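Local coordinates for protein aromatic-amino-acid transaminase TyrB (Burkholderia cenocepacia K56-2Valvano, PDB 4WD2) that probably moves amino groups between aromatic amino acids and 2-oxo acids, using pyridoxal phosphate held covalently as its cofactor, at residues A[208-213]-A[242-247]; A[266-271]-A[281-286]. One frame throughout, in Å; residues are numbered along the deposited sequence.

Contact 1 of 2, residues A[208-213]-A[242-247]; sequences VIEARE and RGVPTL
E210, in the last turn of helix 199-211, and V244, in the loop that leads into strand 246-251, bring the two backbones closest, with E210 CA 6.2 Å from V244 CA. Two side chains reach across from each segment. The carboxylate of E210 meets the guanidinium of R242: NH2 donates to OE1 over 2.7 Å in a salt bridge that is bent, with 143° at the hydrogen. NH2 comes to the syn side of OE1 but well out of the carboxylate plane, and the two flat groups are turned 65° apart, so this is a one-point grip rather than a two-pronged pairing. E210 reaches it with CG anti to the backbone N (chi1 -179°) and the chain extended beyond. Its other oxygen, OE2, is taken up by water: water 1, 2.9 Å from OE2, also accepts from R242 NE at 2.7 Å, and water 2 lies between OE2 and R242 O, though its distances are short enough to leave its exact position in some doubt. NH1 of R242 pairs with E203 and D207, earlier in the same helix, so the arginine lies among three acids and its positive charge is probably well stabilised.

The segments close successive beta-alpha-beta crossovers of the large domain of this fold type I aminotransferase, where strands 182-186, 215-220 and 246-251 run parallel. Both turn off a helix through a Schellman motif, at E213 and at G243. Beneath the charged pair lies an apolar layer: V244 CG1 packs on I209 CG2 at 3.9 Å, the side chains crossing near a right angle, while V244 CG2 lies 4.1 Å from E210 CB. I209 and V244 also both rest on P216.

Contact 2 of 2, residues A[266-271]-A[281-286]; sequences LSVVCE and GQLAGA
L283 turns its CG anti to its own carbonyl carbon (chi1 -66°) and then runs on extended (chi2 170°), carrying both methyls off helix 273-288 toward the strand; L266 answers with CG anti to the backbone N (chi1 175°). The fork of L283 touches two strand residues at once. CD1 comes within 3.8 Å of V268 CG2, and CD2 meets L266 CD2 at 3.9 Å, with the two leucine side chains crossing at about a right angle. Because L266 and V268 stand two apart in an extended strand, they offer neighbouring apolar groups on one face. The backbones stay well separated, L266 CA lying 9.1 Å from L283 CA, so the contact is made entirely by side-chain ends.

Strand 264-269 runs antiparallel to both its neighbours in the large-domain sheet, 103-108 and 246-251, and helix 273-288 follows it directly in the chain and packs back over its face. L106 of the neighbouring strand and F121 of helix 110-125 also lie against L283, while F10 of the second subunit covers V268. On the reverse face of the strand, S267 OG is hydrogen-bonded to T105 OG1. The helix is tied to the partner chain as well: NE2 of Q282, next to L283, is hydrogen-bonded to the backbone O of D14 of the second subunit.

The two contacts lie about 17 Å apart between centres and are joined through one sheet, since strand 246-251 of contact 1 and strand 264-269 of contact 2 are antiparallel neighbours. T246 O and V269 N, 2.8 Å apart, probably form a hydrogen bond between them, and L247 packs on V268. K254, the lysine modified with pyridoxal phosphate, falls in the chain between these strands. Contact 1 is partly buried and mixes a salt bridge, supplemented by water, at its outer side with an apolar layer toward the sheet; contact 2 is buried and purely aliphatic. Both touch the second subunit, contact 1 through P245 on M9 of that chain.

Contact 1 of 2, residues A[208-213]-A[242-247]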
# COMPACT_ATOMS: atom_id res chain seq x y z
N VAL A 208 -6.41 -31.93 12.26
CA VAL A 208 -5.72 -31.39 13.42
C VAL A 208 -6.03 -29.90 13.66
O VAL A 208 -6.38 -29.50 14.77
CB VAL A 208 -4.19 -31.57 13.27
CG1 VAL A 208 -3.44 -30.69 14.26
CG2 VAL A 208 -3.81 -33.04 13.45
N ILE A 209 -5.92 -29.10 12.61
CA ILE A 209 -6.21 -27.67 12.67
C ILE A 209 -7.63 -27.40 13.19
O ILE A 209 -7.83 -26.54 14.06
CB ILE A 209 -6.03 -27.02 11.27
CG1 ILE A 209 -4.53 -26.93 10.94
CG2 ILE A 209 -6.67 -25.64 11.21
CD1 ILE A 209 -4.24 -26.70 9.47
N GLU A 210 -8.59 -28.16 12.68
CA GLU A 210 -9.97 -28.09 13.15
C GLU A 210 -10.09 -28.50 14.62
O GLU A 210 -10.64 -27.77 15.44
CB GLU A 210 -10.87 -28.98 12.29
CG GLU A 210 -12.32 -28.96 12.67
CD GLU A 210 -13.18 -29.80 11.74
OE1 GLU A 210 -12.73 -30.89 11.35
OE2 GLU A 210 -14.29 -29.35 11.38
N ALA A 211 -9.56 -29.68 14.96
CA ALA A 211 -9.72 -30.23 16.30
C ALA A 211 -9.05 -29.36 17.36
O ALA A 211 -9.57 -29.21 18.46
CB ALA A 211 -9.17 -31.65 16.36
N ARG A 212 -7.90 -28.79 17.02
CA ARG A 212 -7.15 -28.01 18.00
C ARG A 212 -7.52 -26.53 18.00
O ARG A 212 -6.95 -25.75 18.76
CB ARG A 212 -5.65 -28.18 17.75
CG ARG A 212 -5.16 -29.63 17.88
CD ARG A 212 -5.38 -30.16 19.28
NE ARG A 212 -4.70 -31.43 19.50
CZ ARG A 212 -4.79 -32.15 20.61
NH1 ARG A 212 -5.55 -31.73 21.62
NH2 ARG A 212 -4.13 -33.30 20.72
N GLU A 213 -8.48 -26.15 17.16
CA GLU A 213 -8.99 -24.78 17.09
C GLU A 213 -7.89 -23.79 16.77
O GLU A 213 -7.79 -22.73 17.39
CB GLU A 213 -9.67 -24.39 18.41
CG GLU A 213 -10.89 -25.23 18.73
CD GLU A 213 -11.43 -24.96 20.11
OE1 GLU A 213 -11.54 -25.92 20.90
OE2 GLU A 213 -11.75 -23.78 20.42
N ARG A 242 -15.13 -27.22 5.07
CA ARG A 242 -15.24 -27.87 6.37
C ARG A 242 -15.50 -26.87 7.48
O ARG A 242 -15.56 -27.23 8.66
CB ARG A 242 -13.97 -28.69 6.65
CG ARG A 242 -13.85 -29.93 5.75
CD ARG A 242 -12.60 -30.74 6.06
NE ARG A 242 -12.55 -31.17 7.45
CZ ARG A 242 -11.63 -31.98 7.96
NH1 ARG A 242 -10.66 -32.45 7.19
NH2 ARG A 242 -11.67 -32.30 9.25
N GLY A 243 -15.65 -25.60 7.10
CA GLY A 243 -16.04 -24.55 8.04
C GLY A 243 -14.94 -24.06 8.97
O GLY A 243 -15.23 -23.48 10.01
N VAL A 244 -13.69 -24.29 8.60
CA VAL A 244 -12.57 -23.90 9.45
C VAL A 244 -12.26 -22.41 9.29
O VAL A 244 -12.16 -21.92 8.16
CB VAL A 244 -11.31 -24.74 9.13
CG1 VAL A 244 -10.12 -24.31 9.98
CG2 VAL A 244 -11.61 -26.23 9.34
N PRO A 245 -12.14 -21.67 10.42
CA PRO A 245 -11.72 -20.27 10.39
C PRO A 245 -10.38 -20.11 9.68
O PRO A 245 -9.36 -20.55 10.22
CB PRO A 245 -11.59 -19.89 11.87
CG PRO A 245 -11.46 -21.22 12.59
CD PRO A 245 -12.35 -22.15 11.80
N THR A 246 -10.37 -19.50 8.51
CA THR A 246 -9.17 -19.47 7.69
C THR A 246 -8.92 -18.09 7.09
O THR A 246 -9.85 -17.46 6.59
CB THR A 246 -9.26 -20.51 6.55
OG1 THR A 246 -9.49 -21.81 7.10
CG2 THR A 246 -7.98 -20.53 5.71
N LEU A 247 -7.68 -17.62 7.14
CA LEU A 247 -7.33 -16.43 6.38
C LEU A 247 -6.58 -16.90 5.15
O LEU A 247 -5.79 -17.85 5.23
CB LEU A 247 -6.49 -15.44 7.19
CG LEU A 247 -7.11 -14.83 8.46
CD1 LEU A 247 -6.95 -15.76 9.66
CD2 LEU A 247 -6.53 -13.47 8.77
O HOH W 1 -14.71 -31.05 9.10
O HOH W 2 -15.03 -27.01 11.15

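Contact 2 of 2, residues A[266-271]-A[281-286]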
# COMPACT_ATOMS: atom_id res chain seq x y z
N LEU A 266 -7.10 -10.57 0.15
CA LEU A 266 -7.17 -11.20 1.46
C LEU A 266 -8.60 -11.69 1.67
O LEU A 266 -9.55 -10.92 1.54
CB LEU A 266 -6.76 -10.24 2.58
CG LEU A 266 -6.92 -10.79 4.00
CD1 LEU A 266 -6.05 -12.03 4.22
CD2 LEU A 266 -6.60 -9.71 5.04
N SER A 267 -8.74 -12.97 1.99
CA SER A 267 -10.05 -13.53 2.31
C SER A 267 -10.02 -14.18 3.68
O SER A 267 -9.07 -14.88 4.03
CB SER A 267 -10.48 -14.56 1.26
OG SER A 267 -10.70 -13.94 0.01
N VAL A 268 -11.08 -13.94 4.45
CA VAL A 268 -11.24 -14.61 5.73
C VAL A 268 -12.56 -15.38 5.74
O VAL A 268 -13.62 -14.82 5.45
CB VAL A 268 -11.18 -13.60 6.90
CG1 VAL A 268 -11.25 -14.32 8.24
CG2 VAL A 268 -9.91 -12.77 6.81
N VAL A 269 -12.48 -16.67 6.06
CA VAL A 269 -13.65 -17.54 6.11
C VAL A 269 -14.18 -17.61 7.53
O VAL A 269 -13.45 -18.02 8.44
CB VAL A 269 -13.32 -18.96 5.62
CG1 VAL A 269 -14.58 -19.83 5.61
CG2 VAL A 269 -12.67 -18.92 4.25
N CYS A 270 -15.43 -17.22 7.73
CA CYS A 270 -15.98 -17.05 9.08
C CYS A 270 -17.15 -17.99 9.35
O CYS A 270 -17.66 -18.64 8.44
CB CYS A 270 -16.42 -15.60 9.29
SG CYS A 270 -15.14 -14.39 8.90
N GLU A 271 -17.59 -18.05 10.61
CA GLU A 271 -18.60 -19.03 11.02
C GLU A 271 -19.98 -18.76 10.42
O GLU A 271 -20.76 -19.69 10.22
CB GLU A 271 -18.68 -19.11 12.55
CG GLU A 271 -18.88 -17.77 13.26
CD GLU A 271 -17.58 -17.12 13.71
OE1 GLU A 271 -16.58 -17.16 12.95
OE2 GLU A 271 -17.55 -16.56 14.83
N GLY A 281 -15.36 -5.37 8.14
CA GLY A 281 -15.27 -4.01 8.66
C GLY A 281 -13.98 -3.76 9.41
O GLY A 281 -13.41 -2.66 9.33
N GLN A 282 -13.50 -4.76 10.15
CA GLN A 282 -12.27 -4.58 10.92
C GLN A 282 -11.04 -4.74 10.03
O GLN A 282 -9.99 -4.18 10.32
CB GLN A 282 -12.22 -5.55 12.10
CG GLN A 282 -13.32 -5.32 13.14
CD GLN A 282 -13.31 -3.91 13.72
OE1 GLN A 282 -12.28 -3.22 13.72
NE2 GLN A 282 -14.46 -3.47 14.22
N LEU A 283 -11.18 -5.49 8.94
CA LEU A 283 -10.11 -5.54 7.95
C LEU A 283 -10.00 -4.18 7.25
O LEU A 283 -8.89 -3.69 7.00
CB LEU A 283 -10.35 -6.67 6.95
CG LEU A 283 -10.29 -8.11 7.49
CD1 LEU A 283 -10.78 -9.09 6.44
CD2 LEU A 283 -8.88 -8.48 7.95
N ALA A 284 -11.14 -3.56 6.95
CA ALA A 284 -11.16 -2.19 6.43
C ALA A 284 -10.52 -1.23 7.45
O ALA A 284 -9.85 -0.28 7.06
CB ALA A 284 -12.59 -1.76 6.11
N GLY A 285 -10.75 -1.49 8.73
CA GLY A 285 -10.11 -0.74 9.81
C GLY A 285 -8.60 -0.82 9.75
O GLY A 285 -7.91 0.18 9.96
N ALA A 286 -8.07 -2.01 9.48
CA ALA A 286 -6.63 -2.19 9.36
C ALA A 286 -6.10 -1.40 8.18
O ALA A 286 -5.04 -0.76 8.26
CB ALA A 286 -6.29 -3.67 9.21